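Local coordinates for flagellar hook-associated protein 2 (Bdellovibrio bacteriovorus, PDB 6KTY) that probably caps the tip of the growing flagellar filament, helping flagellin subunits polymerise there and keeping them from leaking out of the central channel, at residues A[33-41]-A[164-174]; A[53-64]-A[76-87]. All blocks are in the same frame, centred on the assembly; numbering follows the deposited sequence.

Interaction 1 (A[33-41]-A[164-174]); sequences YAIEVVQLA and LPDNKSTDLVP
OD1 of Asn-167 accepts the backbone N-H of Ala-41 at 2.7 Å, and the amide of the same side chain returns a bond, from its ND2 to Ala-41 O at 3.3 Å. One asparagine amide thus reads both the N-H and the C=O of a single residue, closing one end of a contact between two antiparallel sheets of this FliD fragment: strand 32-39, with the turn after it, lies against the loop that carries the short strand 168-169. The contact pairs the N-terminal FliD family region, which includes 33-41, with the C-terminal one, which includes 164-174. The evidence for a well-formed pair is angular. Ala-41 N lies in the carbonyl plane of OD1, on a lone pair, with a C=O...N angle of 121°; the returned bond is nearly straight at 170°, although its donor is tilted from the Ala-41 carbonyl plane. With CG anti to its own carbonyl carbon (chi1 -67°), Asn-167 presents its amide to this turn. The Leu-40 and Asn-167 side chains cross at about a right angle, Leu-40 CB lying 3.6 Å from Asn-167 OD1, while Phe-180 of strand 178-180 also touches Leu-40.

The other end is apolar. Ile-35 CD1 meets Leu-172 CD1 at 4.3 Å, and Leu-178 backs both Leu-172 and Val-173. Ser-169 OG accepts from Asp-171 N, an ST turn. Gln-101 of a second subunit bonds Leu-172 O. Over one face of the Tyr-33 ring, Val-173 CG1 makes a CH-pi contact 4.1 Å from the centroid, while Pro-174 CD comes within 3.7 Å of Tyr-33 OH.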
loop_
_atom_site.group_PDB
_atom_site.type_symbol
_atom_site.label_atom_id
_atom_site.label_comp_id
_atom_site.label_asym_id
_atom_site.label_seq_id
_atom_site.Cartn_x
_atom_site.Cartn_y
_atom_site.Cartn_z
ATOM N N TYR A 33 11.749 16.766 -3.630
ATOM C CA TYR A 33 12.545 15.641 -3.164
ATOM C C TYR A 33 11.745 14.343 -3.315
ATOM O O TYR A 33 10.587 14.281 -2.942
ATOM C CB TYR A 33 12.968 15.890 -1.711
ATOM C CG TYR A 33 13.922 17.077 -1.563
ATOM C CD1 TYR A 33 15.261 16.935 -1.879
ATOM C CD2 TYR A 33 13.482 18.332 -1.112
ATOM C CE1 TYR A 33 16.150 17.998 -1.766
ATOM C CE2 TYR A 33 14.380 19.422 -0.998
ATOM C CZ TYR A 33 15.715 19.228 -1.326
ATOM O OH TYR A 33 16.661 20.219 -1.217
ATOM N N ALA A 34 12.355 13.336 -3.927
ATOM C CA ALA A 34 11.666 12.075 -4.203
ATOM C C ALA A 34 12.311 10.997 -3.350
ATOM O O ALA A 34 13.480 10.651 -3.579
ATOM C CB ALA A 34 11.780 11.728 -5.650
ATOM N N ILE A 35 11.555 10.485 -2.368
ATOM C CA ILE A 35 12.074 9.501 -1.415
ATOM C C ILE A 35 11.147 8.322 -1.334
ATOM O O ILE A 35 9.931 8.491 -1.174
ATOM C CB ILE A 35 12.219 10.071 0.018
ATOM C CG1 ILE A 35 13.175 11.248 0.049
ATOM C CG2 ILE A 35 12.784 9.017 0.972
ATOM C CD1 ILE A 35 14.549 10.964 -0.545
ATOM N N GLU A 36 11.755 7.144 -1.439
ATOM C CA GLU A 36 11.119 5.866 -1.268
ATOM C C GLU A 36 11.768 5.103 -0.104
ATOM O O GLU A 36 12.983 4.851 -0.124
ATOM C CB GLU A 36 11.326 5.047 -2.534
ATOM C CG GLU A 36 10.533 3.772 -2.544
ATOM C CD GLU A 36 10.715 2.972 -3.809
ATOM O OE1 GLU A 36 11.005 3.576 -4.850
ATOM O OE2 GLU A 36 10.520 1.738 -3.776
ATOM N N VAL A 37 10.976 4.716 0.888
ATOM C CA VAL A 37 11.504 3.859 1.961
ATOM C C VAL A 37 11.316 2.394 1.559
ATOM O O VAL A 37 10.185 1.871 1.586
ATOM C CB VAL A 37 10.817 4.119 3.282
ATOM C CG1 VAL A 37 11.532 3.276 4.394
ATOM C CG2 VAL A 37 10.804 5.582 3.576
ATOM N N VAL A 38 12.406 1.748 1.135
ATOM C CA VAL A 38 12.358 0.364 0.661
ATOM C C VAL A 38 12.305 -0.595 1.865
ATOM O O VAL A 38 11.475 -1.471 1.906
ATOM C CB VAL A 38 13.528 0.025 -0.305
ATOM C CG1 VAL A 38 13.448 -1.416 -0.756
ATOM C CG2 VAL A 38 13.447 0.949 -1.563
ATOM N N GLN A 39 13.156 -0.379 2.856
ATOM C CA GLN A 39 13.178 -1.237 4.047
ATOM C C GLN A 39 13.580 -0.381 5.225
ATOM O O GLN A 39 14.479 0.466 5.086
ATOM C CB GLN A 39 14.214 -2.321 3.761
ATOM C CG GLN A 39 14.616 -3.202 4.885
ATOM C CD GLN A 39 15.792 -4.062 4.455
ATOM O OE1 GLN A 39 15.624 -4.988 3.667
ATOM N NE2 GLN A 39 16.993 -3.745 4.963
ATOM N N LEU A 40 12.941 -0.567 6.374
ATOM C CA LEU A 40 13.391 0.119 7.562
ATOM C C LEU A 40 14.733 -0.474 7.999
ATOM O O LEU A 40 15.056 -1.615 7.683
ATOM C CB LEU A 40 12.380 -0.007 8.694
ATOM C CG LEU A 40 11.029 0.667 8.468
ATOM C CD1 LEU A 40 10.129 0.278 9.634
ATOM C CD2 LEU A 40 11.102 2.205 8.360
ATOM N N ALA A 41 15.519 0.306 8.715
ATOM C CA ALA A 41 16.684 -0.260 9.399
ATOM C C ALA A 41 16.211 -1.297 10.449
ATOM O O ALA A 41 15.175 -1.098 11.066
ATOM C CB ALA A 41 17.486 0.843 10.051
ATOM N N LEU A 164 21.202 3.510 4.895
ATOM C CA LEU A 164 21.351 4.332 6.086
ATOM C C LEU A 164 21.375 3.436 7.347
ATOM O O LEU A 164 20.695 2.412 7.418
ATOM C CB LEU A 164 20.228 5.351 6.192
ATOM C CG LEU A 164 19.935 6.190 4.933
ATOM C CD1 LEU A 164 18.831 7.154 5.234
ATOM C CD2 LEU A 164 21.162 6.940 4.498
ATOM N N PRO A 165 22.155 3.834 8.349
ATOM C CA PRO A 165 22.245 3.066 9.586
ATOM C C PRO A 165 20.977 3.078 10.460
ATOM O O PRO A 165 20.682 2.075 11.135
ATOM C CB PRO A 165 23.431 3.732 10.324
ATOM C CG PRO A 165 23.501 5.103 9.779
ATOM C CD PRO A 165 23.060 5.012 8.345
ATOM N N ASP A 166 20.251 4.203 10.446
ATOM C CA ASP A 166 19.087 4.425 11.283
ATOM C C ASP A 166 17.870 4.802 10.423
ATOM O O ASP A 166 18.006 5.075 9.217
ATOM C CB ASP A 166 19.334 5.570 12.267
ATOM C CG ASP A 166 20.464 5.275 13.264
ATOM O OD1 ASP A 166 20.475 4.169 13.860
ATOM O OD2 ASP A 166 21.317 6.174 13.472
ATOM N N ASN A 167 16.712 4.903 11.080
ATOM C CA ASN A 167 15.462 5.272 10.431
ATOM C C ASN A 167 15.211 6.755 10.513
ATOM O O ASN A 167 14.101 7.213 10.792
ATOM C CB ASN A 167 14.310 4.418 10.988
ATOM C CG ASN A 167 14.480 2.982 10.601
ATOM O OD1 ASN A 167 14.660 2.718 9.443
ATOM N ND2 ASN A 167 14.454 2.062 11.548
ATOM N N LYS A 168 16.283 7.487 10.257
ATOM C CA LYS A 168 16.254 8.941 10.188
ATOM C C LYS A 168 17.385 9.409 9.287
ATOM O O LYS A 168 18.311 8.656 9.026
ATOM C CB LYS A 168 16.376 9.586 11.573
ATOM C CG LYS A 168 17.612 9.214 12.386
ATOM C CD LYS A 168 17.782 10.162 13.603
ATOM N N SER A 169 17.307 10.652 8.831
ATOM C CA SER A 169 18.366 11.248 8.034
ATOM C C SER A 169 18.295 12.767 8.096
ATOM O O SER A 169 17.210 13.364 7.970
ATOM C CB SER A 169 18.288 10.823 6.563
ATOM O OG SER A 169 19.385 11.369 5.836
ATOM N N THR A 170 19.461 13.378 8.280
ATOM C CA THR A 170 19.626 14.810 8.069
ATOM C C THR A 170 20.257 15.109 6.690
ATOM O O THR A 170 20.361 16.277 6.310
ATOM C CB THR A 170 20.481 15.430 9.177
ATOM O OG1 THR A 170 21.787 14.843 9.158
ATOM C CG2 THR A 170 19.849 15.184 10.552
ATOM N N ASP A 171 20.666 14.079 5.934
ATOM C CA ASP A 171 21.371 14.294 4.632
ATOM C C ASP A 171 20.519 14.278 3.354
ATOM O O ASP A 171 20.905 14.866 2.336
ATOM C CB ASP A 171 22.486 13.267 4.430
ATOM C CG ASP A 171 23.561 13.380 5.458
ATOM O OD1 ASP A 171 24.134 14.481 5.640
ATOM O OD2 ASP A 171 23.839 12.351 6.085
ATOM N N LEU A 172 19.397 13.585 3.381
ATOM C CA LEU A 172 18.588 13.416 2.163
ATOM C C LEU A 172 17.872 14.675 1.706
ATOM O O LEU A 172 17.772 14.944 0.507
ATOM C CB LEU A 172 17.598 12.288 2.366
ATOM C CG LEU A 172 18.342 10.968 2.471
ATOM C CD1 LEU A 172 17.422 9.806 2.386
ATOM C CD2 LEU A 172 19.393 10.946 1.330
ATOM N N VAL A 173 17.363 15.429 2.673
ATOM C CA VAL A 173 16.706 16.694 2.418
ATOM C C VAL A 173 17.485 17.658 3.280
ATOM O O VAL A 173 17.337 17.639 4.501
ATOM C CB VAL A 173 15.209 16.664 2.814
ATOM C CG1 VAL A 173 14.572 18.061 2.638
ATOM C CG2 VAL A 173 14.473 15.620 1.983
ATOM N N PRO A 174 18.380 18.446 2.658
ATOM C CA PRO A 174 19.249 19.328 3.436
ATOM C C PRO A 174 18.452 20.336 4.253
ATOM O O PRO A 174 17.581 21.024 3.703
ATOM C CB PRO A 174 20.087 20.042 2.358
ATOM C CG PRO A 174 20.117 19.084 1.224
ATOM C CD PRO A 174 18.741 18.456 1.223
#

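Interaction 2 (A[53-64]-A[76-87]); sequences DKDQTQIGVGYI and YINGSNSTLDGV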
loop_
_atom_site.group_PDB
_atom_site.type_symbol
_atom_site.label_atom_id
_atom_site.label_comp_id
_atom_site.label_asym_id
_atom_site.label_seq_id
_atom_site.Cartn_x
_atom_site.Cartn_y
_atom_site.Cartn_z
ATOM N N ASP A 53 4.514 -21.926 29.553
ATOM C CA ASP A 53 4.200 -20.889 30.518
ATOM C C ASP A 53 5.440 -20.001 30.591
ATOM O O ASP A 53 6.519 -20.391 30.110
ATOM C CB ASP A 53 3.900 -21.507 31.883
ATOM C CG ASP A 53 5.098 -22.225 32.462
ATOM O OD1 ASP A 53 6.036 -21.546 32.927
ATOM O OD2 ASP A 53 5.108 -23.470 32.442
ATOM N N LYS A 54 5.291 -18.834 31.195
ATOM C CA LYS A 54 6.415 -17.915 31.328
ATOM C C LYS A 54 6.821 -17.727 32.779
ATOM O O LYS A 54 7.727 -16.946 33.075
ATOM C CB LYS A 54 6.067 -16.559 30.692
ATOM C CG LYS A 54 5.080 -15.683 31.460
ATOM C CD LYS A 54 4.917 -14.390 30.683
ATOM C CE LYS A 54 3.913 -13.434 31.278
ATOM N NZ LYS A 54 4.041 -13.263 32.755
ATOM N N ASP A 55 6.150 -18.427 33.687
ATOM C CA ASP A 55 6.327 -18.155 35.109
ATOM C C ASP A 55 6.521 -19.394 35.976
ATOM O O ASP A 55 6.522 -19.260 37.184
ATOM C CB ASP A 55 5.129 -17.349 35.631
ATOM C CG ASP A 55 3.822 -18.126 35.553
ATOM O OD1 ASP A 55 3.767 -19.152 34.838
ATOM O OD2 ASP A 55 2.852 -17.708 36.206
ATOM N N GLN A 56 6.685 -20.579 35.382
ATOM C CA GLN A 56 6.872 -21.811 36.159
ATOM C C GLN A 56 8.007 -22.701 35.622
ATOM O O GLN A 56 8.824 -23.198 36.388
ATOM C CB GLN A 56 5.569 -22.614 36.180
ATOM C CG GLN A 56 4.416 -21.876 36.810
ATOM C CD GLN A 56 3.084 -22.568 36.589
ATOM O OE1 GLN A 56 2.846 -23.644 37.127
ATOM N NE2 GLN A 56 2.203 -21.941 35.804
ATOM N N THR A 57 8.021 -22.922 34.310
ATOM C CA THR A 57 8.963 -23.843 33.689
ATOM C C THR A 57 10.301 -23.161 33.710
ATOM O O THR A 57 10.412 -22.013 33.270
ATOM C CB THR A 57 8.552 -24.171 32.238
ATOM O OG1 THR A 57 7.259 -24.804 32.243
ATOM C CG2 THR A 57 9.588 -25.081 31.561
ATOM N N GLN A 58 11.286 -23.821 34.297
ATOM C CA GLN A 58 12.592 -23.212 34.523
ATOM C C GLN A 58 13.561 -23.662 33.443
ATOM O O GLN A 58 13.561 -24.843 33.053
ATOM C CB GLN A 58 13.114 -23.568 35.916
ATOM C CG GLN A 58 12.131 -23.131 37.005
ATOM C CD GLN A 58 12.800 -22.591 38.216
ATOM O OE1 GLN A 58 13.125 -23.358 39.119
ATOM N NE2 GLN A 58 13.023 -21.254 38.261
ATOM N N ILE A 59 14.374 -22.724 32.951
ATOM C CA ILE A 59 15.346 -23.056 31.889
ATOM C C ILE A 59 16.747 -23.424 32.389
ATOM O O ILE A 59 17.620 -23.771 31.582
ATOM C CB ILE A 59 15.414 -21.960 30.811
ATOM C CG1 ILE A 59 16.197 -20.697 31.252
ATOM C CG2 ILE A 59 14.024 -21.548 30.377
ATOM C CD1 ILE A 59 16.648 -19.827 30.029
ATOM N N GLY A 60 16.967 -23.324 33.700
ATOM C CA GLY A 60 18.219 -23.713 34.311
ATOM C C GLY A 60 19.128 -22.570 34.775
ATOM O O GLY A 60 18.748 -21.400 34.779
ATOM N N VAL A 61 20.348 -22.931 35.158
ATOM C CA VAL A 61 21.305 -21.977 35.671
ATOM C C VAL A 61 22.519 -21.998 34.764
ATOM O O VAL A 61 22.873 -23.030 34.203
ATOM C CB VAL A 61 21.695 -22.299 37.144
ATOM C CG1 VAL A 61 22.159 -23.759 37.304
ATOM C CG2 VAL A 61 22.750 -21.352 37.649
ATOM N N GLY A 62 23.140 -20.843 34.610
ATOM C CA GLY A 62 24.389 -20.748 33.854
ATOM C C GLY A 62 24.455 -19.366 33.268
ATOM O O GLY A 62 24.350 -18.388 34.017
ATOM N N TYR A 63 24.595 -19.291 31.938
ATOM C CA TYR A 63 24.615 -18.010 31.253
ATOM C C TYR A 63 24.182 -18.065 29.791
ATOM O O TYR A 63 24.164 -19.131 29.147
ATOM C CB TYR A 63 25.995 -17.347 31.363
ATOM C CG TYR A 63 27.117 -18.004 30.585
ATOM C CD1 TYR A 63 27.308 -17.743 29.216
ATOM C CD2 TYR A 63 28.016 -18.830 31.208
ATOM C CE1 TYR A 63 28.358 -18.337 28.501
ATOM C CE2 TYR A 63 29.064 -19.427 30.503
ATOM C CZ TYR A 63 29.231 -19.165 29.151
ATOM O OH TYR A 63 30.266 -19.762 28.465
ATOM N N ILE A 64 23.832 -16.899 29.268
ATOM C CA ILE A 64 23.574 -16.740 27.839
ATOM C C ILE A 64 24.621 -15.767 27.295
ATOM O O ILE A 64 24.847 -14.704 27.882
ATOM C CB ILE A 64 22.156 -16.244 27.551
ATOM C CG1 ILE A 64 21.124 -17.276 28.006
ATOM C CG2 ILE A 64 21.943 -15.974 26.073
ATOM C CD1 ILE A 64 19.744 -16.675 28.148
ATOM N N TYR A 76 24.356 -13.796 33.232
ATOM C CA TYR A 76 24.290 -14.909 34.180
ATOM C C TYR A 76 22.853 -15.209 34.584
ATOM O O TYR A 76 22.163 -14.356 35.160
ATOM C CB TYR A 76 25.101 -14.590 35.433
ATOM C CG TYR A 76 26.540 -14.167 35.168
ATOM C CD1 TYR A 76 27.361 -14.893 34.290
ATOM C CD2 TYR A 76 27.084 -13.032 35.782
ATOM C CE1 TYR A 76 28.684 -14.505 34.039
ATOM C CE2 TYR A 76 28.395 -12.642 35.538
ATOM C CZ TYR A 76 29.192 -13.383 34.672
ATOM O OH TYR A 76 30.501 -13.001 34.441
ATOM N N ILE A 77 22.426 -16.441 34.333
ATOM C CA ILE A 77 21.076 -16.869 34.685
ATOM C C ILE A 77 21.083 -17.669 35.991
ATOM O O ILE A 77 21.640 -18.762 36.100
ATOM C CB ILE A 77 20.437 -17.627 33.546
ATOM C CG1 ILE A 77 20.364 -16.694 32.319
ATOM C CG2 ILE A 77 19.041 -18.127 33.949
ATOM C CD1 ILE A 77 19.710 -15.349 32.632
ATOM N N ASN A 78 20.474 -17.051 36.987
ATOM C CA ASN A 78 20.375 -17.596 38.298
ATOM C C ASN A 78 19.161 -18.533 38.379
ATOM O O ASN A 78 18.039 -18.144 38.069
ATOM C CB ASN A 78 20.273 -16.436 39.266
ATOM C CG ASN A 78 20.212 -16.874 40.667
ATOM O OD1 ASN A 78 19.732 -17.966 40.958
ATOM N ND2 ASN A 78 20.672 -16.032 41.565
ATOM N N GLY A 79 19.411 -19.777 38.788
ATOM C CA GLY A 79 18.353 -20.764 38.993
ATOM C C GLY A 79 17.216 -20.246 39.858
ATOM O O GLY A 79 16.072 -20.642 39.664
ATOM N N SER A 80 17.518 -19.330 40.775
ATOM C CA SER A 80 16.491 -18.685 41.613
ATOM C C SER A 80 15.257 -18.332 40.830
ATOM O O SER A 80 14.138 -18.510 41.313
ATOM C CB SER A 80 17.015 -17.391 42.274
ATOM O OG SER A 80 15.983 -16.412 42.424
ATOM N N ASN A 81 15.472 -17.783 39.638
ATOM C CA ASN A 81 14.392 -17.336 38.805
ATOM C C ASN A 81 14.755 -17.390 37.312
ATOM O O ASN A 81 15.051 -16.373 36.668
ATOM C CB ASN A 81 13.943 -15.933 39.233
ATOM C CG ASN A 81 12.592 -15.557 38.626
ATOM O OD1 ASN A 81 12.054 -16.278 37.762
ATOM N ND2 ASN A 81 12.022 -14.449 39.095
ATOM N N SER A 82 14.742 -18.610 36.787
ATOM C CA SER A 82 15.029 -18.862 35.383
ATOM C C SER A 82 13.765 -19.268 34.600
ATOM O O SER A 82 13.813 -20.040 33.639
ATOM C CB SER A 82 16.176 -19.879 35.231
ATOM O OG SER A 82 15.960 -21.092 35.941
ATOM N N THR A 83 12.625 -18.731 35.003
ATOM C CA THR A 83 11.435 -18.774 34.167
ATOM C C THR A 83 11.690 -17.813 32.994
ATOM O O THR A 83 12.584 -16.973 33.069
ATOM C CB THR A 83 10.193 -18.316 34.930
ATOM O OG1 THR A 83 10.382 -16.957 35.336
ATOM C CG2 THR A 83 9.942 -19.199 36.202
ATOM N N LEU A 84 10.904 -17.904 31.921
ATOM C CA LEU A 84 11.097 -16.989 30.799
ATOM C C LEU A 84 10.998 -15.568 31.304
ATOM O O LEU A 84 11.773 -14.720 30.903
ATOM C CB LEU A 84 10.066 -17.192 29.717
ATOM C CG LEU A 84 10.221 -18.403 28.768
ATOM C CD1 LEU A 84 9.313 -18.095 27.571
ATOM C CD2 LEU A 84 11.665 -18.677 28.365
ATOM N N ASP A 85 10.052 -15.329 32.199
ATOM C CA ASP A 85 9.927 -14.025 32.816
ATOM C C ASP A 85 11.165 -13.604 33.618
ATOM O O ASP A 85 11.580 -12.456 33.518
ATOM C CB ASP A 85 8.677 -13.939 33.666
ATOM C CG ASP A 85 7.848 -12.759 33.271
ATOM O OD1 ASP A 85 7.860 -11.745 34.024
ATOM O OD2 ASP A 85 7.309 -12.831 32.121
ATOM N N GLY A 86 11.732 -14.518 34.413
ATOM C CA GLY A 86 12.962 -14.200 35.186
ATOM C C GLY A 86 14.158 -13.880 34.297
ATOM O O GLY A 86 14.925 -12.972 34.568
ATOM N N VAL A 87 14.299 -14.636 33.220
ATOM C CA VAL A 87 15.380 -14.466 32.300
ATOM C C VAL A 87 15.261 -13.138 31.560
ATOM O O VAL A 87 16.231 -12.391 31.387
ATOM C CB VAL A 87 15.403 -15.592 31.284
ATOM C CG1 VAL A 87 16.414 -15.257 30.186
ATOM C CG2 VAL A 87 15.752 -16.954 32.000
HETATM O O HOH W 1 9.064 -20.159 31.987
#
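Gly-62 and Ile-77 form an antiparallel hydrogen-bonded pair, the first of three places where backbone bonds join 53-64 directly to 76-87: Gly-62 N reaches Ile-77 O at 3.0 Å, and Ile-77 N meets Gly-62 O at 2.8 Å. Further along, Ile-59 N donates to Ser-82 O at 2.8 Å, and Asp-85 N to Lys-54 O at 3.0 Å. A water accepts from Leu-84 N and lies 2.6 Å from Thr-57 O, linking these two atoms, which do not bond directly.

Side chains add apolar and charged contacts. Ile-59 CD1 and Val-87 CG2 meet tip to tip at 3.6 Å, and Ile-64 crosses Val-87 at about a right angle; Leu-115 and Leu-135 extend this apolar cluster. Lys-54 runs alongside Asp-85, bending only at chi4 (45°). Its methylene chain lies against the carboxylate, CD being 3.2 Å from Asp-85 OD2, and Lys-54 NZ makes a weak, long salt bridge to the same oxygen at 3.4 Å. Asp-85 OD1 has a second cation, Lys-89, so the carboxylate's charge is probably shared between two lysines.

Second-shell bonds brace both partners. Asp-53 OD1 gathers the N-H groups of Gln-56 and Thr-57, the latter on its syn lone pair, in an Asx motif at the turn that includes Lys-54. Across from it, Thr-83 OG1 sits between its backbone N and carbonyl carbon (chi1 62°), where it accepts from Gly-86 N at 2.9 Å and donates to Asn-81 OD1. This is a classical threonine N-cap, starting helix 84-94 after the 78-83 connection that follows the hairpin of strands 63-68 and 71-77, with residues 53-59 bound against that connection and the helix start.

How the interactions relate
The two contacts occupy opposite sides of the chain's centre, with centres 40 Å apart and nearest atoms about 22 Å from each other, so neither touches the other. In sequence, both segments of interaction 2 fall between 41 and 164. Interaction 1 therefore joins the chain's early and late parts at one end of the molecule, whereas interaction 2 ties together neighbouring pieces of the intervening region at the other. Their settings differ as well: most residues that touch in interaction 1 are buried, and two further subunits approach it, while interaction 2 is only partly buried and meets no other protein chain of the assembly.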